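Local coordinates for Emp46p (Saccharomyces cerevisiae, PDB 2A6X), which serves as a calcium-independent cargo receptor whose lectin-type carbohydrate recognition domain takes part in the secretion of glycoproteins, at residues G10-N15 with K214-D219; K48-S53 with A201-S206; L111-R116 with V125-N130. The protein carries 1 engineered substitution. All coordinates share one frame; numbering follows the deposited sequence.

Interaction 1: residues G10-N15 with K214-D219; sequences GYSLPN and KMKLYD
S12 and L217 open a polar join between the N-terminal loop 10-15 and strand 214-218, a case of a loop pairing with a strand without becoming one. Two direct hydrogen bonds carry it. The amide N of L217 reaches the hydroxyl OG of S12 at 3.1 Å and almost straight (170°). The same OG is also bonded to the carbonyl of N8, which fixes its rotation. One residue on, L13 N gives its proton to M215 O at 2.9 Å, a bent bond (141°) whose donor is tilted from the carbonyl plane.

Water completes the L13/M215 pair in place of a second direct bond. A single molecule bridges the two backbones, 2.9 Å from L13 O and accepting from M215 N at 3.1 Å.

The apolar contacts lie beside these bonds. L13 and M215 cross at about a right angle, with L13 CD1 against M215 CB at 3.7 Å. M215 sets off with CG anti to its backbone N (chi1 -178°) and then bends at the next bond, a shape that brings its sulfur and methyl against the loop backbone. There M215 CE comes to 3.3 Å from Y11 O, and L217 CB approaches that oxygen to 3.4 Å. M215 and L217 thus touch this buried carbonyl with carbon and sulfur, and it has no hydrogen-bond partner in the model. The Y11 ring turns away from strand 214-218; its hydroxyl bonds to E59 O and its ring meets Y60 edge-to-face.

M215 and L217 also touch I197 of the facing sheet, while L13 and M215 pack on W29, a residue of the potassium site. The loop runs antiparallel beside strand 209-218, itself paired with strand 66-75, as an irregular strand-like segment of the legume-like lectin β-sandwich.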
ATOM      1  N   GLY A  10       4.872  16.169  -5.380  1.00 26.93           N
ATOM      2  CA  GLY A  10       4.991  16.264  -3.937  1.00 26.37           C
ATOM      3  C   GLY A  10       4.434  15.081  -3.165  1.00 25.75           C
ATOM      4  O   GLY A  10       4.777  14.861  -2.003  1.00 26.60           O
ATOM      5  N   TYR A  11       3.547  14.320  -3.805  1.00 24.49           N
ATOM      6  CA  TYR A  11       2.972  13.138  -3.170  1.00 23.49           C
ATOM      7  C   TYR A  11       3.257  11.891  -3.999  1.00 22.61           C
ATOM      8  O   TYR A  11       2.486  10.944  -3.968  1.00 22.35           O
ATOM      9  CB  TYR A  11       1.466  13.319  -2.981  1.00 24.06           C
ATOM     10  CG  TYR A  11       1.094  14.348  -1.937  1.00 24.37           C
ATOM     11  CD1 TYR A  11       0.793  13.971  -0.634  1.00 23.89           C
ATOM     12  CD2 TYR A  11       1.033  15.695  -2.259  1.00 24.94           C
ATOM     13  CE1 TYR A  11       0.452  14.901   0.331  1.00 26.55           C
ATOM     14  CE2 TYR A  11       0.684  16.640  -1.299  1.00 26.24           C
ATOM     15  CZ  TYR A  11       0.397  16.231  -0.010  1.00 25.64           C
ATOM     16  OH  TYR A  11       0.052  17.159   0.951  1.00 30.06           O
ATOM     17  N   SER A  12       4.368  11.903  -4.733  1.00 21.91           N
ATOM     18  CA  SER A  12       4.800  10.768  -5.547  1.00 20.99           C
ATOM     19  C   SER A  12       6.239  10.389  -5.225  1.00 20.71           C
ATOM     20  O   SER A  12       6.981  11.152  -4.609  1.00 21.07           O
ATOM     21  CB  SER A  12       4.691  11.089  -7.046  1.00 21.75           C
ATOM     22  OG  SER A  12       3.374  11.513  -7.398  1.00 20.11           O
ATOM     23  N   LEU A  13       6.614   9.166  -5.565  1.00 20.05           N
ATOM     24  CA  LEU A  13       8.029   8.820  -5.588  1.00 20.52           C
ATOM     25  C   LEU A  13       8.649   9.423  -6.850  1.00 21.04           C
ATOM     26  O   LEU A  13       8.058   9.411  -7.942  1.00 21.43           O
ATOM     27  CB  LEU A  13       8.218   7.298  -5.583  1.00 19.95           C
ATOM     28  CG  LEU A  13       8.027   6.612  -4.229  1.00 19.71           C
ATOM     29  CD1 LEU A  13       8.031   5.085  -4.434  1.00 18.89           C
ATOM     30  CD2 LEU A  13       9.078   7.039  -3.199  1.00 20.11           C
ATOM     31  N   PRO A  14       9.895   9.865  -6.734  1.00 22.04           N
ATOM     32  CA  PRO A  14      10.652  10.241  -7.920  1.00 23.16           C
ATOM     33  C   PRO A  14      11.006   8.996  -8.716  1.00 24.64           C
ATOM     34  O   PRO A  14      10.851   7.873  -8.216  1.00 24.55           O
ATOM     35  CB  PRO A  14      11.925  10.861  -7.315  1.00 22.79           C
ATOM     36  CG  PRO A  14      12.125  10.136  -6.092  1.00 22.16           C
ATOM     37  CD  PRO A  14      10.712   9.952  -5.517  1.00 22.14           C
ATOM     38  N   ASN A  15      11.508   9.170  -9.930  1.00 25.66           N
ATOM     39  CA  ASN A  15      12.020   8.030 -10.653  1.00 27.20           C
ATOM     40  C   ASN A  15      13.206   7.501  -9.877  1.00 27.41           C
ATOM     41  O   ASN A  15      14.208   8.170  -9.754  1.00 28.43           O
ATOM     42  CB  ASN A  15      12.415   8.391 -12.078  1.00 27.62           C
ATOM     43  CG  ASN A  15      12.871   7.180 -12.847  1.00 29.73           C
ATOM     44  OD1 ASN A  15      14.004   6.726 -12.689  1.00 32.29           O
ATOM     45  ND2 ASN A  15      11.967   6.605 -13.642  1.00 35.99           N
ATOM     46  N   LYS A 214       7.637   2.039  -8.220  1.00 18.92           N
ATOM     47  CA  LYS A 214       7.109   3.360  -8.582  1.00 19.33           C
ATOM     48  C   LYS A 214       5.915   3.695  -7.734  1.00 18.59           C
ATOM     49  O   LYS A 214       5.227   2.818  -7.256  1.00 18.26           O
ATOM     50  CB  LYS A 214       6.640   3.395 -10.038  1.00 19.97           C
ATOM     51  CG  LYS A 214       7.646   3.013 -11.080  1.00 25.16           C
ATOM     52  CD  LYS A 214       7.039   2.986 -12.508  1.00 31.05           C
ATOM     53  CE  LYS A 214       6.223   4.211 -12.886  1.00 32.95           C
ATOM     54  NZ  LYS A 214       5.790   4.125 -14.331  1.00 35.69           N
ATOM     55  N   MET A 215       5.669   4.977  -7.536  1.00 18.22           N
ATOM     56  CA  MET A 215       4.415   5.428  -6.935  1.00 17.83           C
ATOM     57  C   MET A 215       4.096   6.823  -7.444  1.00 19.64           C
ATOM     58  O   MET A 215       4.959   7.697  -7.438  1.00 19.22           O
ATOM     59  CB  MET A 215       4.491   5.437  -5.411  1.00 18.37           C
ATOM     60  CG  MET A 215       3.180   5.863  -4.733  1.00 16.15           C
ATOM     61  SD  MET A 215       3.012   7.638  -4.595  1.00 18.71           S
ATOM     62  CE  MET A 215       1.478   7.780  -3.693  1.00 19.11           C
ATOM     63  N   LYS A 216       2.866   7.006  -7.911  1.00 20.04           N
ATOM     64  CA  LYS A 216       2.386   8.305  -8.371  1.00 21.68           C
ATOM     65  C   LYS A 216       1.017   8.568  -7.795  1.00 21.95           C
ATOM     66  O   LYS A 216       0.166   7.671  -7.706  1.00 21.89           O
ATOM     67  CB  LYS A 216       2.313   8.346  -9.894  1.00 22.25           C
ATOM     68  CG  LYS A 216       3.660   8.423 -10.575  1.00 25.07           C
ATOM     69  CD  LYS A 216       3.552   8.438 -12.083  1.00 30.12           C
ATOM     70  CE  LYS A 216       4.937   8.440 -12.714  1.00 32.82           C
ATOM     71  NZ  LYS A 216       5.912   7.584 -11.952  1.00 35.05           N
ATOM     72  N   LEU A 217       0.799   9.819  -7.431  1.00 21.65           N
ATOM     73  CA  LEU A 217      -0.504  10.292  -7.032  1.00 21.67           C
ATOM     74  C   LEU A 217      -0.896  11.343  -8.044  1.00 22.44           C
ATOM     75  O   LEU A 217      -0.055  12.108  -8.483  1.00 22.71           O
ATOM     76  CB  LEU A 217      -0.513  10.860  -5.609  1.00 22.42           C
ATOM     77  CG  LEU A 217      -1.869  11.396  -5.117  1.00 21.44           C
ATOM     78  CD1 LEU A 217      -2.050  11.257  -3.607  1.00 22.48           C
ATOM     79  CD2 LEU A 217      -2.058  12.865  -5.546  1.00 22.81           C
ATOM     80  N   TYR A 218      -2.173  11.344  -8.415  1.00 22.46           N
ATOM     81  CA  TYR A 218      -2.735  12.349  -9.326  1.00 23.87           C
ATOM     82  C   TYR A 218      -3.899  13.022  -8.621  1.00 24.80           C
ATOM     83  O   TYR A 218      -4.703  12.376  -7.950  1.00 24.59           O
ATOM     84  CB  TYR A 218      -3.232  11.724 -10.630  1.00 23.66           C
ATOM     85  CG  TYR A 218      -2.230  10.903 -11.406  1.00 24.48           C
ATOM     86  CD1 TYR A 218      -1.618  11.394 -12.556  1.00 26.12           C
ATOM     87  CD2 TYR A 218      -1.922   9.595 -11.015  1.00 25.92           C
ATOM     88  CE1 TYR A 218      -0.699  10.617 -13.272  1.00 28.50           C
ATOM     89  CE2 TYR A 218      -1.029   8.825 -11.725  1.00 27.51           C
ATOM     90  CZ  TYR A 218      -0.415   9.330 -12.842  1.00 29.01           C
ATOM     91  OH  TYR A 218       0.474   8.529 -13.518  1.00 34.77           O
ATOM     92  N   ASP A 219      -3.994  14.337  -8.790  1.00 25.72           N
ATOM     93  CA  ASP A 219      -5.083  15.131  -8.242  1.00 27.86           C
ATOM     94  C   ASP A 219      -6.350  15.041  -9.097  1.00 28.80           C
ATOM     95  O   ASP A 219      -7.060  16.041  -9.266  1.00 29.73           O
ATOM     96  CB  ASP A 219      -4.682  16.608  -8.174  1.00 27.25           C
ATOM     97  CG  ASP A 219      -3.488  16.865  -7.296  1.00 30.10           C
ATOM     98  OD1 ASP A 219      -3.277  16.148  -6.294  1.00 30.06           O
ATOM     99  OD2 ASP A 219      -2.730  17.823  -7.517  1.00 32.75           O
TER
HETATM  100  O   HOH W   1       7.720   6.769  -9.001  1.00 24.40           O

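Interaction 2: residues K48-S53 with A201-S206; sequences KNTKGS and AINDAS
The carboxamide of N203 stands at the middle of this contact and offers its oxygen to T50: OD1 takes the proton of T50 N at 2.8 Å, with the donor tilted 21° from the plane of the amide. N203 reaches across because its CG sits between the backbone N and the carbonyl carbon, and its ND2 is bonded to G47 O and E208 O, so both ends of the group are held. A second carboxamide, that of N49, lies alongside the D204-A205 peptide, OD1 coming to 3.2 Å from D204 CA. The flat carbonyl of D204 is met over a face: N49 N gives a nearly straight bond to D204 O at 3.2 Å, but stands 80° out of the carbonyl plane. The carboxylate of D204 accepts S206 N on the anti side of OD1, forming an Asx turn, and its OD2 bonds to T81.

The remaining bonds run between backbones with ordinary geometry. N203 N reaches T50 O at 3.2 Å, while G52 and A201 exchange two bonds, G52 N to A201 O at 3.1 Å and A201 N to G52 O at 2.9 Å. Between them K51 and I202 form a non-hydrogen-bonded pair, their CB and CG1 touching on one face.

The outer end is exposed. One water accepts from A205 N and donates to N49 OD1 at 2.9 Å, and the extended chain of K48 runs past A205 O.

Beyond K51 and I202, then, regular pairing gives way: T50 N turns to a side-chain amide oxygen, and N49 takes up a left-handed backbone conformation. The result is an irregular but still bonded continuation of the neighbouring antiparallel strands 51-56 and 195-202, in a sheet of the legume-like lectin β-sandwich.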
ATOM      1  N   LYS A  48      15.814 -12.043   6.045  1.00 27.16           N
ATOM      2  CA  LYS A  48      14.938 -12.929   6.790  1.00 27.49           C
ATOM      3  C   LYS A  48      14.187 -12.196   7.890  1.00 26.96           C
ATOM      4  O   LYS A  48      14.797 -11.483   8.707  1.00 26.68           O
ATOM      5  CB  LYS A  48      15.758 -14.052   7.430  1.00 27.82           C
ATOM      6  CG  LYS A  48      16.394 -14.996   6.445  1.00 30.84           C
ATOM      7  CD  LYS A  48      17.134 -16.108   7.205  1.00 33.54           C
ATOM      8  CE  LYS A  48      17.534 -17.247   6.297  1.00 35.86           C
ATOM      9  NZ  LYS A  48      17.996 -18.460   7.067  1.00 37.57           N
ATOM     10  N   ASN A  49      12.870 -12.389   7.925  1.00 26.76           N
ATOM     11  CA  ASN A  49      12.008 -11.835   8.964  1.00 26.40           C
ATOM     12  C   ASN A  49      12.223 -10.342   9.154  1.00 26.31           C
ATOM     13  O   ASN A  49      12.437  -9.872  10.281  1.00 27.08           O
ATOM     14  CB  ASN A  49      12.230 -12.553  10.300  1.00 26.90           C
ATOM     15  CG  ASN A  49      11.864 -14.009  10.248  1.00 26.47           C
ATOM     16  OD1 ASN A  49      10.689 -14.376  10.141  1.00 29.28           O
ATOM     17  ND2 ASN A  49      12.870 -14.860  10.338  1.00 29.48           N
ATOM     18  N   THR A  50      12.215  -9.608   8.045  1.00 25.06           N
ATOM     19  CA  THR A  50      12.347  -8.163   8.088  1.00 24.29           C
ATOM     20  C   THR A  50      11.039  -7.505   7.710  1.00 23.23           C
ATOM     21  O   THR A  50      10.199  -8.078   7.033  1.00 23.18           O
ATOM     22  CB  THR A  50      13.428  -7.649   7.138  1.00 24.42           C
ATOM     23  OG1 THR A  50      13.219  -8.146   5.812  1.00 24.79           O
ATOM     24  CG2 THR A  50      14.823  -8.120   7.545  1.00 25.52           C
ATOM     25  N   LYS A  51      10.904  -6.279   8.171  1.00 22.86           N
ATOM     26  CA  LYS A  51       9.792  -5.434   7.808  1.00 22.12           C
ATOM     27  C   LYS A  51      10.343  -4.139   7.275  1.00 21.55           C
ATOM     28  O   LYS A  51      11.478  -3.735   7.558  1.00 21.06           O
ATOM     29  CB  LYS A  51       8.853  -5.193   8.994  1.00 23.62           C
ATOM     30  CG  LYS A  51       9.433  -4.433  10.141  1.00 24.85           C
ATOM     31  CD  LYS A  51       8.549  -4.554  11.390  1.00 28.52           C
ATOM     32  CE  LYS A  51       9.203  -3.817  12.552  1.00 30.43           C
ATOM     33  NZ  LYS A  51       8.552  -4.146  13.856  1.00 32.70           N
ATOM     34  N   GLY A  52       9.522  -3.471   6.489  1.00 20.02           N
ATOM     35  CA  GLY A  52       9.879  -2.165   5.967  1.00 19.41           C
ATOM     36  C   GLY A  52       8.659  -1.420   5.505  1.00 18.95           C
ATOM     37  O   GLY A  52       7.620  -2.010   5.247  1.00 18.57           O
ATOM     38  N   SER A  53       8.796  -0.109   5.391  1.00 19.04           N
ATOM     39  CA  SER A  53       7.666   0.737   5.014  1.00 19.00           C
ATOM     40  C   SER A  53       8.112   2.022   4.351  1.00 18.59           C
ATOM     41  O   SER A  53       9.240   2.468   4.529  1.00 18.62           O
ATOM     42  CB  SER A  53       6.822   1.058   6.238  1.00 18.81           C
ATOM     43  OG  SER A  53       7.600   1.705   7.229  1.00 21.46           O
ATOM     44  N   ALA A 201       5.534  -3.891   4.358  1.00 17.52           N
ATOM     45  CA  ALA A 201       5.540  -5.347   4.229  1.00 17.70           C
ATOM     46  C   ALA A 201       6.331  -6.018   5.320  1.00 18.44           C
ATOM     47  O   ALA A 201       7.139  -5.408   5.979  1.00 18.68           O
ATOM     48  CB  ALA A 201       6.087  -5.754   2.893  1.00 17.51           C
ATOM     49  N   ILE A 202       6.045  -7.303   5.487  1.00 19.89           N
ATOM     50  CA  ILE A 202       6.841  -8.164   6.345  1.00 21.03           C
ATOM     51  C   ILE A 202       6.958  -9.530   5.684  1.00 20.61           C
ATOM     52  O   ILE A 202       6.018 -10.010   5.062  1.00 20.56           O
ATOM     53  CB  ILE A 202       6.223  -8.262   7.756  1.00 21.48           C
ATOM     54  CG1 ILE A 202       7.209  -8.945   8.716  1.00 24.65           C
ATOM     55  CG2 ILE A 202       4.894  -8.985   7.729  1.00 22.66           C
ATOM     56  CD1 ILE A 202       6.922  -8.710  10.176  1.00 25.54           C
ATOM     57  N   ASN A 203       8.111 -10.168   5.841  1.00 20.94           N
ATOM     58  CA  ASN A 203       8.306 -11.512   5.325  1.00 21.81           C
ATOM     59  C   ASN A 203       8.659 -12.446   6.475  1.00 22.73           C
ATOM     60  O   ASN A 203       8.387 -12.135   7.636  1.00 22.70           O
ATOM     61  CB  ASN A 203       9.384 -11.501   4.214  1.00 21.63           C
ATOM     62  CG  ASN A 203      10.782 -11.204   4.733  1.00 21.05           C
ATOM     63  OD1 ASN A 203      10.986 -11.048   5.934  1.00 21.96           O
ATOM     64  ND2 ASN A 203      11.751 -11.134   3.828  1.00 22.28           N
ATOM     65  N   ASP A 204       9.233 -13.596   6.120  1.00 23.62           N
ATOM     66  CA  ASP A 204       9.706 -14.561   7.100  1.00 24.14           C
ATOM     67  C   ASP A 204      11.068 -15.093   6.656  1.00 24.58           C
ATOM     68  O   ASP A 204      11.724 -14.494   5.822  1.00 24.39           O
ATOM     69  CB  ASP A 204       8.655 -15.644   7.359  1.00 25.04           C
ATOM     70  CG  ASP A 204       8.323 -16.494   6.127  1.00 24.36           C
ATOM     71  OD1 ASP A 204       9.127 -16.588   5.186  1.00 25.49           O
ATOM     72  OD2 ASP A 204       7.255 -17.152   6.066  1.00 27.30           O
ATOM     73  N   ALA A 205      11.505 -16.222   7.208  1.00 26.28           N
ATOM     74  CA  ALA A 205      12.838 -16.727   6.894  1.00 27.18           C
ATOM     75  C   ALA A 205      13.041 -17.160   5.436  1.00 27.48           C
ATOM     76  O   ALA A 205      14.180 -17.310   4.989  1.00 28.36           O
ATOM     77  CB  ALA A 205      13.205 -17.868   7.840  1.00 27.86           C
ATOM     78  N   SER A 206      11.955 -17.359   4.688  1.00 27.39           N
ATOM     79  CA  SER A 206      12.049 -17.678   3.260  1.00 27.27           C
ATOM     80  C   SER A 206      12.465 -16.466   2.398  1.00 26.72           C
ATOM     81  O   SER A 206      12.690 -16.616   1.213  1.00 26.99           O
ATOM     82  CB  SER A 206      10.732 -18.271   2.741  1.00 27.43           C
ATOM     83  OG  SER A 206      10.280 -19.375   3.531  1.00 28.98           O
TER
HETATM   84  O   HOH W   2      10.917 -17.306   9.947  1.00 40.32           O

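Interaction 3: residues L111-R116 with V125-N130; sequences LMILLR and VTAFLN. Engineered in segment 125-130: F128 (natural residue Tyr).
M112 and F128 form one rung of an antiparallel strand pair inside the β-sandwich of this legume-like lectin domain, and they pack closely. M112 N meets F128 O at 3.0 Å, in the carbonyl plane, and F128 N returns a bond to M112 O at 2.8 Å; L114 and T126 repeat the exchange. F128 is an engineered residue, tyrosine in the natural protein. The M112 chain bends only at its last torsion (chi3 70°), which lays CE obliquely against the ring, 3.4 Å from F128 CD2. On the other face I113 and V125 run side by side, with CG2 and CG1 at 3.6 Å, and L115 leans on V125 as well. V125 and A127 touch C181 and F182 of the facing sheet, so this face belongs to the sandwich interior.

The contrast comes near the corner at R116, where water replaces direct packing. Here the guanidinium stays beyond contact with strand 125-130; its NH1 is engaged in a salt bridge to E139. T126 OG1 is the common partner of two waters: one, 2.7 Å from T126 OG1, donates to L114 O, and the other, at 2.8 Å from T126 OG1, accepts from R116 NE.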
ATOM      1  N   LEU A 111      -8.016   2.629   5.852  1.00 21.23           N
ATOM      2  CA  LEU A 111      -8.154   1.594   4.841  1.00 20.50           C
ATOM      3  C   LEU A 111      -6.839   0.861   4.661  1.00 19.74           C
ATOM      4  O   LEU A 111      -5.792   1.478   4.479  1.00 19.84           O
ATOM      5  CB  LEU A 111      -8.607   2.197   3.507  1.00 19.80           C
ATOM      6  CG  LEU A 111      -8.535   1.297   2.278  1.00 20.57           C
ATOM      7  CD1 LEU A 111      -9.607   0.168   2.344  1.00 19.47           C
ATOM      8  CD2 LEU A 111      -8.656   2.085   0.960  1.00 21.60           C
ATOM      9  N   MET A 112      -6.903  -0.463   4.765  1.00 19.71           N
ATOM     10  CA  MET A 112      -5.766  -1.327   4.497  1.00 18.96           C
ATOM     11  C   MET A 112      -6.103  -2.256   3.320  1.00 18.73           C
ATOM     12  O   MET A 112      -7.103  -2.986   3.365  1.00 18.56           O
ATOM     13  CB  MET A 112      -5.470  -2.180   5.739  1.00 19.06           C
ATOM     14  CG  MET A 112      -4.241  -3.045   5.545  1.00 19.79           C
ATOM     15  SD  MET A 112      -3.839  -4.225   6.890  1.00 24.47           S
ATOM     16  CE  MET A 112      -5.110  -5.361   6.733  1.00 25.94           C
ATOM     17  N   ILE A 113      -5.284  -2.237   2.265  1.00 17.17           N
ATOM     18  CA  ILE A 113      -5.398  -3.152   1.141  1.00 17.92           C
ATOM     19  C   ILE A 113      -4.216  -4.109   1.212  1.00 17.39           C
ATOM     20  O   ILE A 113      -3.075  -3.685   1.208  1.00 17.92           O
ATOM     21  CB  ILE A 113      -5.413  -2.394  -0.206  1.00 17.92           C
ATOM     22  CG1 ILE A 113      -6.588  -1.404  -0.208  1.00 20.64           C
ATOM     23  CG2 ILE A 113      -5.510  -3.345  -1.370  1.00 18.91           C
ATOM     24  CD1 ILE A 113      -6.575  -0.416  -1.350  1.00 22.85           C
ATOM     25  N   LEU A 114      -4.502  -5.395   1.310  1.00 17.80           N
ATOM     26  CA  LEU A 114      -3.491  -6.358   1.678  1.00 17.80           C
ATOM     27  C   LEU A 114      -3.321  -7.405   0.620  1.00 17.15           C
ATOM     28  O   LEU A 114      -4.298  -8.010   0.180  1.00 16.99           O
ATOM     29  CB  LEU A 114      -3.899  -7.010   3.003  1.00 17.13           C
ATOM     30  CG  LEU A 114      -3.037  -8.148   3.532  1.00 18.33           C
ATOM     31  CD1 LEU A 114      -1.637  -7.733   3.874  1.00 18.39           C
ATOM     32  CD2 LEU A 114      -3.712  -8.714   4.804  1.00 18.93           C
ATOM     33  N   LEU A 115      -2.070  -7.603   0.189  1.00 17.54           N
ATOM     34  CA  LEU A 115      -1.690  -8.722  -0.659  1.00 17.92           C
ATOM     35  C   LEU A 115      -1.044  -9.778   0.225  1.00 17.62           C
ATOM     36  O   LEU A 115      -0.017  -9.542   0.857  1.00 17.84           O
ATOM     37  CB  LEU A 115      -0.712  -8.302  -1.757  1.00 18.23           C
ATOM     38  CG  LEU A 115      -1.344  -7.617  -2.967  1.00 20.68           C
ATOM     39  CD1 LEU A 115      -1.984  -6.275  -2.592  1.00 20.80           C
ATOM     40  CD2 LEU A 115      -0.321  -7.445  -4.037  1.00 25.15           C
ATOM     41  N   ARG A 116      -1.685 -10.929   0.326  1.00 19.26           N
ATOM     42  CA  ARG A 116      -1.154 -11.994   1.168  1.00 19.90           C
ATOM     43  C   ARG A 116      -1.745 -13.311   0.725  1.00 20.74           C
ATOM     44  O   ARG A 116      -2.580 -13.349  -0.154  1.00 19.42           O
ATOM     45  CB  ARG A 116      -1.431 -11.722   2.645  1.00 20.03           C
ATOM     46  CG  ARG A 116      -2.819 -12.050   3.151  1.00 21.35           C
ATOM     47  CD  ARG A 116      -2.843 -12.390   4.624  1.00 22.77           C
ATOM     48  NE  ARG A 116      -4.202 -12.547   5.121  1.00 24.65           N
ATOM     49  CZ  ARG A 116      -4.507 -13.232   6.226  1.00 28.89           C
ATOM     50  NH1 ARG A 116      -3.558 -13.848   6.932  1.00 30.50           N
ATOM     51  NH2 ARG A 116      -5.775 -13.319   6.622  1.00 31.24           N
ATOM     52  N   VAL A 125      -5.958 -10.135  -2.964  1.00 17.90           N
ATOM     53  CA  VAL A 125      -6.102  -8.783  -2.439  1.00 17.65           C
ATOM     54  C   VAL A 125      -7.305  -8.811  -1.522  1.00 17.58           C
ATOM     55  O   VAL A 125      -8.367  -9.231  -1.951  1.00 18.93           O
ATOM     56  CB  VAL A 125      -6.365  -7.774  -3.564  1.00 17.76           C
ATOM     57  CG1 VAL A 125      -6.599  -6.395  -3.001  1.00 17.83           C
ATOM     58  CG2 VAL A 125      -5.211  -7.739  -4.527  1.00 18.49           C
ATOM     59  N   THR A 126      -7.128  -8.378  -0.286  1.00 16.50           N
ATOM     60  CA  THR A 126      -8.248  -8.198   0.660  1.00 17.50           C
ATOM     61  C   THR A 126      -8.224  -6.787   1.206  1.00 17.52           C
ATOM     62  O   THR A 126      -7.149  -6.287   1.555  1.00 17.99           O
ATOM     63  CB  THR A 126      -8.254  -9.268   1.798  1.00 18.07           C
ATOM     64  OG1 THR A 126      -6.958  -9.447   2.374  1.00 17.99           O
ATOM     65  CG2 THR A 126      -8.625 -10.629   1.274  1.00 18.70           C
ATOM     66  N   ALA A 127      -9.400  -6.152   1.280  1.00 17.08           N
ATOM     67  CA  ALA A 127      -9.503  -4.759   1.687  1.00 18.06           C
ATOM     68  C   ALA A 127     -10.275  -4.663   3.003  1.00 18.81           C
ATOM     69  O   ALA A 127     -11.335  -5.268   3.137  1.00 19.23           O
ATOM     70  CB  ALA A 127     -10.179  -3.943   0.621  1.00 17.77           C
ATOM     71  N   PHE A 128      -9.734  -3.894   3.934  1.00 19.99           N
ATOM     72  CA  PHE A 128     -10.252  -3.805   5.305  1.00 20.80           C
ATOM     73  C   PHE A 128     -10.439  -2.344   5.706  1.00 22.19           C
ATOM     74  O   PHE A 128      -9.593  -1.489   5.439  1.00 20.46           O
ATOM     75  CB  PHE A 128      -9.292  -4.440   6.323  1.00 20.85           C
ATOM     76  CG  PHE A 128      -8.956  -5.874   6.065  1.00 21.68           C
ATOM     77  CD1 PHE A 128      -9.587  -6.891   6.777  1.00 20.88           C
ATOM     78  CD2 PHE A 128      -7.972  -6.222   5.151  1.00 19.97           C
ATOM     79  CE1 PHE A 128      -9.267  -8.229   6.526  1.00 21.75           C
ATOM     80  CE2 PHE A 128      -7.659  -7.541   4.915  1.00 20.85           C
ATOM     81  CZ  PHE A 128      -8.297  -8.544   5.616  1.00 22.54           C
ATOM     82  N   LEU A 129     -11.532  -2.071   6.413  1.00 23.70           N
ATOM     83  CA  LEU A 129     -11.725  -0.807   7.086  1.00 25.55           C
ATOM     84  C   LEU A 129     -11.650  -0.992   8.595  1.00 26.23           C
ATOM     85  O   LEU A 129     -12.100  -2.009   9.135  1.00 27.54           O
ATOM     86  CB  LEU A 129     -13.105  -0.256   6.757  1.00 25.80           C
ATOM     87  CG  LEU A 129     -13.312   0.211   5.347  1.00 27.35           C
ATOM     88  CD1 LEU A 129     -14.820   0.325   5.036  1.00 30.79           C
ATOM     89  CD2 LEU A 129     -12.574   1.530   5.139  1.00 29.59           C
ATOM     90  N   ASN A 130     -11.085  -0.009   9.278  1.00 27.83           N
ATOM     91  CA  ASN A 130     -11.156   0.054  10.733  1.00 29.42           C
ATOM     92  C   ASN A 130     -11.403   1.508  11.119  1.00 31.02           C
ATOM     93  O   ASN A 130     -10.924   2.409  10.446  1.00 29.34           O
ATOM     94  CB  ASN A 130      -9.864  -0.490  11.352  1.00 29.60           C
ATOM     95  CG  ASN A 130     -10.015  -0.865  12.824  1.00 31.67           C
ATOM     96  OD1 ASN A 130     -11.027  -0.570  13.462  1.00 32.00           O
ATOM     97  ND2 ASN A 130      -8.998  -1.531  13.369  1.00 30.16           N
TER
HETATM   98  O   HOH W   3      -5.140 -10.745   0.855  1.00 18.19           O
HETATM   99  O   HOH W   4      -6.727 -11.446   4.253  1.00 21.81           O

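Two of the three contacts belong to one sheet: interactions 2 and 3 both join strands of it, their nearest atoms about 7 Å apart, whereas interaction 1 fastens a loop to a strand of the facing sheet. Interaction 3 is the buried one, with regular backbone pairing and aliphatic packing, and water enters near one end. Interactions 1 and 2 are both partly buried, interaction 2 the more exposed; there one asparagine side chain, that of N203, joins the backbone bonds, while interaction 1 relies on a serine hydroxyl and a water bridge. The segments of interaction 3 are close in sequence; 10-15 with 214-219 instead joins segments near the two ends of the modelled chain, so that along the sequence both other contacts fall between them.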